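Long-range contact in taurine dioxygenase (Burkholderia ambifaria, PDB 5VN6), which probably hydroxylates taurine in an iron-dependent reaction with 2-oxoglutarate and oxygen, and holds a magnesium ion at its metal site in this crystal: residues F117-R122 with A257-R262. Residues are numbered along the deposited sequence; the frame is centred on the assembly and turned at random.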
loop_
_atom_site.group_PDB
_atom_site.type_symbol
_atom_site.label_atom_id
_atom_site.label_comp_id
_atom_site.label_asym_id
_atom_site.label_seq_id
_atom_site.Cartn_x
_atom_site.Cartn_y
_atom_site.Cartn_z
ATOM N N PHE A 117 -18.548 -1.464 -15.105
ATOM C CA PHE A 117 -17.584 -0.632 -15.820
ATOM C C PHE A 117 -16.771 0.213 -14.849
ATOM O O PHE A 117 -15.547 0.372 -15.005
ATOM C CB PHE A 117 -18.402 0.226 -16.808
ATOM C CG PHE A 117 -17.717 1.461 -17.360
ATOM C CD1 PHE A 117 -17.384 1.520 -18.714
ATOM C CD2 PHE A 117 -17.532 2.605 -16.580
ATOM C CE1 PHE A 117 -16.811 2.664 -19.257
ATOM C CE2 PHE A 117 -16.954 3.747 -17.114
ATOM C CZ PHE A 117 -16.599 3.780 -18.458
ATOM N N GLY A 118 -17.440 0.754 -13.838
ATOM C CA GLY A 118 -16.804 1.696 -12.941
ATOM C C GLY A 118 -17.851 2.354 -12.076
ATOM O O GLY A 118 -19.004 1.905 -12.024
ATOM N N CYS A 119 -17.450 3.463 -11.458
ATOM C CA CYS A 119 -18.216 4.055 -10.375
ATOM C C CYS A 119 -17.868 5.534 -10.223
ATOM O O CYS A 119 -16.727 5.953 -10.456
ATOM C CB CYS A 119 -17.921 3.295 -9.074
ATOM S SG CYS A 119 -18.858 3.803 -7.639
ATOM N N VAL A 120 -18.861 6.312 -9.804
ATOM C CA VAL A 120 -18.675 7.699 -9.389
ATOM C C VAL A 120 -19.073 7.779 -7.925
ATOM O O VAL A 120 -20.251 7.613 -7.587
ATOM C CB VAL A 120 -19.493 8.690 -10.226
ATOM C CG1 VAL A 120 -19.246 10.103 -9.708
ATOM C CG2 VAL A 120 -19.168 8.563 -11.732
ATOM N N LEU A 121 -18.099 8.039 -7.061
ATOM C CA LEU A 121 -18.250 7.939 -5.616
ATOM C C LEU A 121 -18.037 9.307 -4.988
ATOM O O LEU A 121 -17.013 9.947 -5.239
ATOM C CB LEU A 121 -17.246 6.924 -5.050
ATOM C CG LEU A 121 -17.221 6.738 -3.524
ATOM C CD1 LEU A 121 -18.578 6.272 -3.005
ATOM C CD2 LEU A 121 -16.121 5.769 -3.089
ATOM N N ARG A 122 -18.997 9.764 -4.177
ATOM C CA ARG A 122 -18.893 11.065 -3.527
ATOM C C ARG A 122 -18.934 10.914 -2.009
ATOM O O ARG A 122 -19.746 10.159 -1.468
ATOM C CB ARG A 122 -20.009 12.036 -3.982
ATOM C CG ARG A 122 -19.906 13.383 -3.266
ATOM C CD ARG A 122 -20.661 14.522 -3.919
ATOM N NE ARG A 122 -22.084 14.435 -3.669
ATOM C CZ ARG A 122 -22.889 15.477 -3.527
ATOM N NH1 ARG A 122 -22.409 16.718 -3.591
ATOM N NH2 ARG A 122 -24.185 15.267 -3.320
ATOM N N ALA A 257 -14.506 10.468 -6.426
ATOM C CA ALA A 257 -13.626 9.578 -7.177
ATOM C C ALA A 257 -14.412 8.984 -8.337
ATOM O O ALA A 257 -15.557 8.552 -8.159
ATOM C CB ALA A 257 -13.069 8.441 -6.317
ATOM N N ILE A 258 -13.804 8.976 -9.520
ATOM C CA ILE A 258 -14.336 8.286 -10.691
ATOM C C ILE A 258 -13.288 7.269 -11.109
ATOM O O ILE A 258 -12.139 7.648 -11.365
ATOM C CB ILE A 258 -14.606 9.253 -11.862
ATOM C CG1 ILE A 258 -15.345 10.518 -11.411
ATOM C CG2 ILE A 258 -15.323 8.522 -13.001
ATOM C CD1 ILE A 258 -15.175 11.703 -12.372
ATOM N N TRP A 259 -13.667 5.992 -11.213
ATOM C CA TRP A 259 -12.657 5.013 -11.600
ATOM C C TRP A 259 -13.168 3.987 -12.600
ATOM O O TRP A 259 -14.365 3.659 -12.655
ATOM C CB TRP A 259 -12.046 4.287 -10.388
ATOM C CG TRP A 259 -12.925 3.317 -9.648
ATOM C CD1 TRP A 259 -13.026 1.964 -9.850
ATOM C CD2 TRP A 259 -13.763 3.621 -8.521
ATOM N NE1 TRP A 259 -13.911 1.416 -8.936
ATOM C CE2 TRP A 259 -14.364 2.410 -8.106
ATOM C CE3 TRP A 259 -14.070 4.804 -7.833
ATOM C CZ2 TRP A 259 -15.257 2.348 -7.027
ATOM C CZ3 TRP A 259 -14.949 4.743 -6.759
ATOM C CH2 TRP A 259 -15.536 3.518 -6.369
ATOM N N ASP A 260 -12.210 3.486 -13.386
ATOM C CA ASP A 260 -12.426 2.463 -14.401
ATOM C C ASP A 260 -12.196 1.116 -13.728
ATOM O O ASP A 260 -11.060 0.696 -13.528
ATOM C CB ASP A 260 -11.502 2.699 -15.596
ATOM C CG ASP A 260 -11.609 1.603 -16.686
ATOM O OD1 ASP A 260 -12.252 0.551 -16.483
ATOM O OD2 ASP A 260 -11.049 1.817 -17.778
ATOM N N ASN A 261 -13.289 0.428 -13.404
ATOM C CA ASN A 261 -13.217 -0.808 -12.637
ATOM C C ASN A 261 -12.600 -1.942 -13.440
ATOM O O ASN A 261 -12.131 -2.921 -12.855
ATOM C CB ASN A 261 -14.627 -1.164 -12.149
ATOM C CG ASN A 261 -14.646 -2.335 -11.191
ATOM O OD1 ASN A 261 -13.974 -2.317 -10.147
ATOM N ND2 ASN A 261 -15.468 -3.340 -11.505
ATOM N N ARG A 262 -12.565 -1.809 -14.762
ATOM C CA ARG A 262 -12.012 -2.852 -15.607
ATOM C C ARG A 262 -10.500 -2.895 -15.509
ATOM O O ARG A 262 -9.901 -3.970 -15.628
ATOM C CB ARG A 262 -12.444 -2.621 -17.060
ATOM C CG ARG A 262 -13.931 -2.417 -17.198
ATOM C CD ARG A 262 -14.286 -1.775 -18.533
ATOM N NE ARG A 262 -13.773 -0.412 -18.640
ATOM C CZ ARG A 262 -14.067 0.396 -19.649
ATOM N NH1 ARG A 262 -14.882 -0.023 -20.621
ATOM N NH2 ARG A 262 -13.556 1.612 -19.684
#
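Cys119 lays its CB over one face of the Trp259 indole, 3.7 Å from the centroid of the six-membered ring, a CH-pi contact made between neighbouring antiparallel strands. Cys119 SG lies more obliquely over the ring, 3.6 Å from Trp259 CH2. Trp259 reaches this spot because its CG sits between its own backbone N and carbonyl carbon (chi1 70°), which swings the ring across to the other strand. Leu121 meets the same ring at its rim, CB 3.6 Å from Trp259 CZ3, so this face of the sheet is the tightly packed one; Trp135 and His266 add further ring contacts to the indole. On the Val120 face the touch is looser: Val120 CG2 and Ile258 CG2 lie side by side at 4.0 Å, both covered by Phe65 of helix 59-67.

The backbone ladder is firm at Leu121 and Ala257, bonded in both directions, but weakens at Cys119 N to Trp259 O. Past the strand end, Asn261 N still bonds Phe117 O at 2.8 Å. There the ring of Phe117, a partly exposed residue, and the Arg262 guanidinium cross with their planes 44° apart, Phe117 CE1 over one guanidinium face and 3.4 Å from Arg262 NH2. Arg262 grips Asp260 in a side-on salt bridge, NE to OD1 at 2.8 Å and NH2 to OD2, while its backbone N closes an Asx turn on OD1; Asp260 OD2 also accepts from His193 NE2, and Glu195 forms a second salt bridge with Arg262 NH2. Asn261 OD1 accepts a hydrogen bond from the backbone N of the metal ligand Asp108. The two strands are central neighbours in the cupin-type double-stranded beta-helix, with Trp259 and Asn261 beside the His-Asp-His metal site.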